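Local coordinates for protein imidazolonepropionase (Unidentified, PDB 2Q09) that catalyses the hydrolytic opening of the imidazolone-5-propanoate ring to N-formimidoyl-L-glutamate, the third step of histidine degradation, at residues 72-77 with 317-322. Sequence-based numbering, arbitrary orientation.
Sequences HTHLIF and DINPGT. With FE (Fe (III) ion), chain B; DI6 (3-[(4S)-2,5-dioxoimidazolidin-4-yl]propanoic acid), chain C.
Pro-320 lies over one face of the Phe-77 ring in a CH-pi contact, its CD 3.8 Å from the ring centroid and 20° off the normal; ring CH2 groups, with CD polarised by the adjoining nitrogen, suit a pi face. The imidazoles of His-72 and His-74 instead present their edges to Asp-317 OD1, the carboxylate being turned 79° from the His-72 ring. With CG anti to the backbone N (chi1 -179°), His-72 runs beside Asp-317. His-72 NE2, His-74 NE2 and Asp-317 OD1 bind the ferric ion at 2.1 to 2.3 Å, imidazole nitrogens and an anionic oxygen suiting this metal; His-72 ND1 is hydrogen-bonded to Asp-264. The two histidines form the HxH motif that ends the first barrel strand in amidohydrolase TIM barrels; His-242 and a water complete the site. Asp-317 OD2 accepts a 2.6 Å hydrogen bond from this water, consistent with the family, where such an aspartate orients it. His-74 N bonds to Ile-318 O (2.7 Å), while branched Ile-318 packs CG2 against Leu-75 CB. Asn-319, whose amide both donates and accepts, braces loop 319-322: OD1 takes Thr-322 N in an Asx motif, and ND2 reaches Thr-322 OG1, which donates to O2 of the dioxoimidazolidinyl propanoic acid inhibitor (2.8 Å).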
loop_
_atom_site.group_PDB
_atom_site.type_symbol
_atom_site.label_atom_id
_atom_site.label_comp_id
_atom_site.label_asym_id
_atom_site.label_seq_id
_atom_site.Cartn_x
_atom_site.Cartn_y
_atom_site.Cartn_z
ATOM N N HIS A 72 -0.237 -1.265 -0.205
ATOM C CA HIS A 72 -0.719 -2.638 -0.192
ATOM C C HIS A 72 -0.726 -3.228 1.212
ATOM O O HIS A 72 0.288 -3.746 1.676
ATOM C CB HIS A 72 0.157 -3.491 -1.116
ATOM C CG HIS A 72 -0.265 -4.928 -1.211
ATOM N ND1 HIS A 72 -0.457 -5.566 -2.417
ATOM C CD2 HIS A 72 -0.494 -5.860 -0.256
ATOM C CE1 HIS A 72 -0.786 -6.827 -2.203
ATOM N NE2 HIS A 72 -0.814 -7.031 -0.899
ATOM N N THR A 73 -1.857 -3.126 1.907
ATOM C CA THR A 73 -1.937 -3.719 3.236
ATOM C C THR A 73 -3.257 -4.428 3.496
ATOM O O THR A 73 -4.252 -4.184 2.810
ATOM C CB THR A 73 -1.729 -2.686 4.377
ATOM O OG1 THR A 73 -2.987 -2.102 4.744
ATOM C CG2 THR A 73 -0.775 -1.580 3.941
ATOM N N HIS A 74 -3.225 -5.318 4.484
ATOM C CA HIS A 74 -4.384 -6.080 4.938
ATOM C C HIS A 74 -4.381 -5.833 6.450
ATOM O O HIS A 74 -4.603 -6.762 7.211
ATOM C CB HIS A 74 -4.194 -7.594 4.744
ATOM C CG HIS A 74 -3.929 -8.033 3.334
ATOM N ND1 HIS A 74 -4.827 -8.800 2.620
ATOM C CD2 HIS A 74 -2.829 -7.924 2.551
ATOM C CE1 HIS A 74 -4.289 -9.148 1.465
ATOM N NE2 HIS A 74 -3.075 -8.632 1.397
ATOM N N LEU A 75 -4.143 -4.599 6.891
ATOM C CA LEU A 75 -4.050 -4.333 8.327
ATOM C C LEU A 75 -5.317 -4.506 9.158
ATOM O O LEU A 75 -5.247 -4.501 10.392
ATOM C CB LEU A 75 -3.438 -2.946 8.580
ATOM C CG LEU A 75 -4.204 -1.669 8.237
ATOM C CD1 LEU A 75 -5.233 -1.357 9.332
ATOM C CD2 LEU A 75 -3.193 -0.518 8.127
ATOM N N ILE A 76 -6.463 -4.655 8.503
ATOM C CA ILE A 76 -7.713 -4.863 9.231
ATOM C C ILE A 76 -7.972 -6.364 9.369
ATOM O O ILE A 76 -8.141 -7.067 8.365
ATOM C CB ILE A 76 -8.909 -4.223 8.496
ATOM C CG1 ILE A 76 -8.872 -2.700 8.682
ATOM C CG2 ILE A 76 -10.234 -4.811 9.022
ATOM C CD1 ILE A 76 -10.024 -1.968 7.962
ATOM N N PHE A 77 -8.001 -6.852 10.603
ATOM C CA PHE A 77 -8.240 -8.271 10.822
ATOM C C PHE A 77 -8.325 -8.565 12.307
ATOM O O PHE A 77 -7.857 -7.769 13.133
ATOM C CB PHE A 77 -7.103 -9.097 10.204
ATOM C CG PHE A 77 -5.755 -8.832 10.828
ATOM C CD1 PHE A 77 -5.394 -9.460 12.009
ATOM C CD2 PHE A 77 -4.868 -7.928 10.254
ATOM C CE1 PHE A 77 -4.177 -9.195 12.624
ATOM C CE2 PHE A 77 -3.640 -7.645 10.856
ATOM C CZ PHE A 77 -3.291 -8.285 12.047
ATOM N N ASP A 317 2.665 -4.967 2.911
ATOM C CA ASP A 317 1.767 -6.116 2.779
ATOM C C ASP A 317 1.326 -6.601 4.160
ATOM O O ASP A 317 1.085 -7.791 4.356
ATOM C CB ASP A 317 2.442 -7.265 2.011
ATOM C CG ASP A 317 1.478 -8.404 1.687
ATOM O OD1 ASP A 317 0.280 -8.113 1.467
ATOM O OD2 ASP A 317 1.912 -9.580 1.631
ATOM N N ILE A 318 1.215 -5.679 5.112
ATOM C CA ILE A 318 0.802 -6.041 6.477
ATOM C C ILE A 318 -0.383 -7.000 6.465
ATOM O O ILE A 318 -1.454 -6.655 5.967
ATOM C CB ILE A 318 0.370 -4.810 7.305
ATOM C CG1 ILE A 318 1.542 -3.852 7.489
ATOM C CG2 ILE A 318 -0.165 -5.266 8.683
ATOM C CD1 ILE A 318 1.147 -2.542 8.168
ATOM N N ASN A 319 -0.193 -8.195 7.010
ATOM C CA ASN A 319 -1.268 -9.174 7.065
ATOM C C ASN A 319 -0.883 -10.247 8.077
ATOM O O ASN A 319 0.303 -10.592 8.227
ATOM C CB ASN A 319 -1.541 -9.758 5.672
ATOM C CG ASN A 319 -0.566 -10.840 5.285
ATOM O OD1 ASN A 319 -0.617 -11.963 5.807
ATOM N ND2 ASN A 319 0.332 -10.513 4.360
ATOM N N PRO A 320 -1.889 -10.789 8.783
ATOM C CA PRO A 320 -1.692 -11.815 9.810
ATOM C C PRO A 320 -1.112 -13.147 9.365
ATOM O O PRO A 320 -0.620 -13.913 10.195
ATOM C CB PRO A 320 -3.089 -11.967 10.407
ATOM C CG PRO A 320 -3.954 -11.814 9.211
ATOM C CD PRO A 320 -3.327 -10.608 8.508
ATOM N N GLY A 321 -1.168 -13.427 8.071
ATOM C CA GLY A 321 -0.663 -14.702 7.605
ATOM C C GLY A 321 0.759 -14.794 7.070
ATOM O O GLY A 321 1.506 -15.693 7.462
ATOM N N THR A 322 1.144 -13.873 6.187
ATOM C CA THR A 322 2.466 -13.917 5.565
ATOM C C THR A 322 3.380 -12.714 5.784
ATOM O O THR A 322 4.527 -12.733 5.348
ATOM C CB THR A 322 2.331 -14.104 4.053
ATOM O OG1 THR A 322 1.670 -12.958 3.510
ATOM C CG2 THR A 322 1.498 -15.349 3.730
HETATM FE FE FE B . -1.437 -8.851 0.134
HETATM N N1 DI6 C . -0.923 -13.567 -0.560
HETATM C C2 DI6 C . -0.375 -13.432 0.667
HETATM O O2 DI6 C . 0.788 -13.619 0.977
HETATM C C3 DI6 C . -1.526 -12.974 1.596
HETATM N N4 DI6 C . -2.676 -12.926 0.667
HETATM C C5 DI6 C . -2.231 -13.279 -0.555
HETATM O O5 DI6 C . -2.940 -13.322 -1.550
HETATM C C6 DI6 C . -1.737 -13.966 2.730
HETATM C C7 DI6 C . -2.868 -13.555 3.676
HETATM C C8 DI6 C . -3.119 -14.520 4.844
HETATM O O9 DI6 C . -3.790 -14.095 5.805
HETATM O O10 DI6 C . -2.656 -15.689 4.819
HETATM O O HOH W 1 0.011 -10.805 0.337
#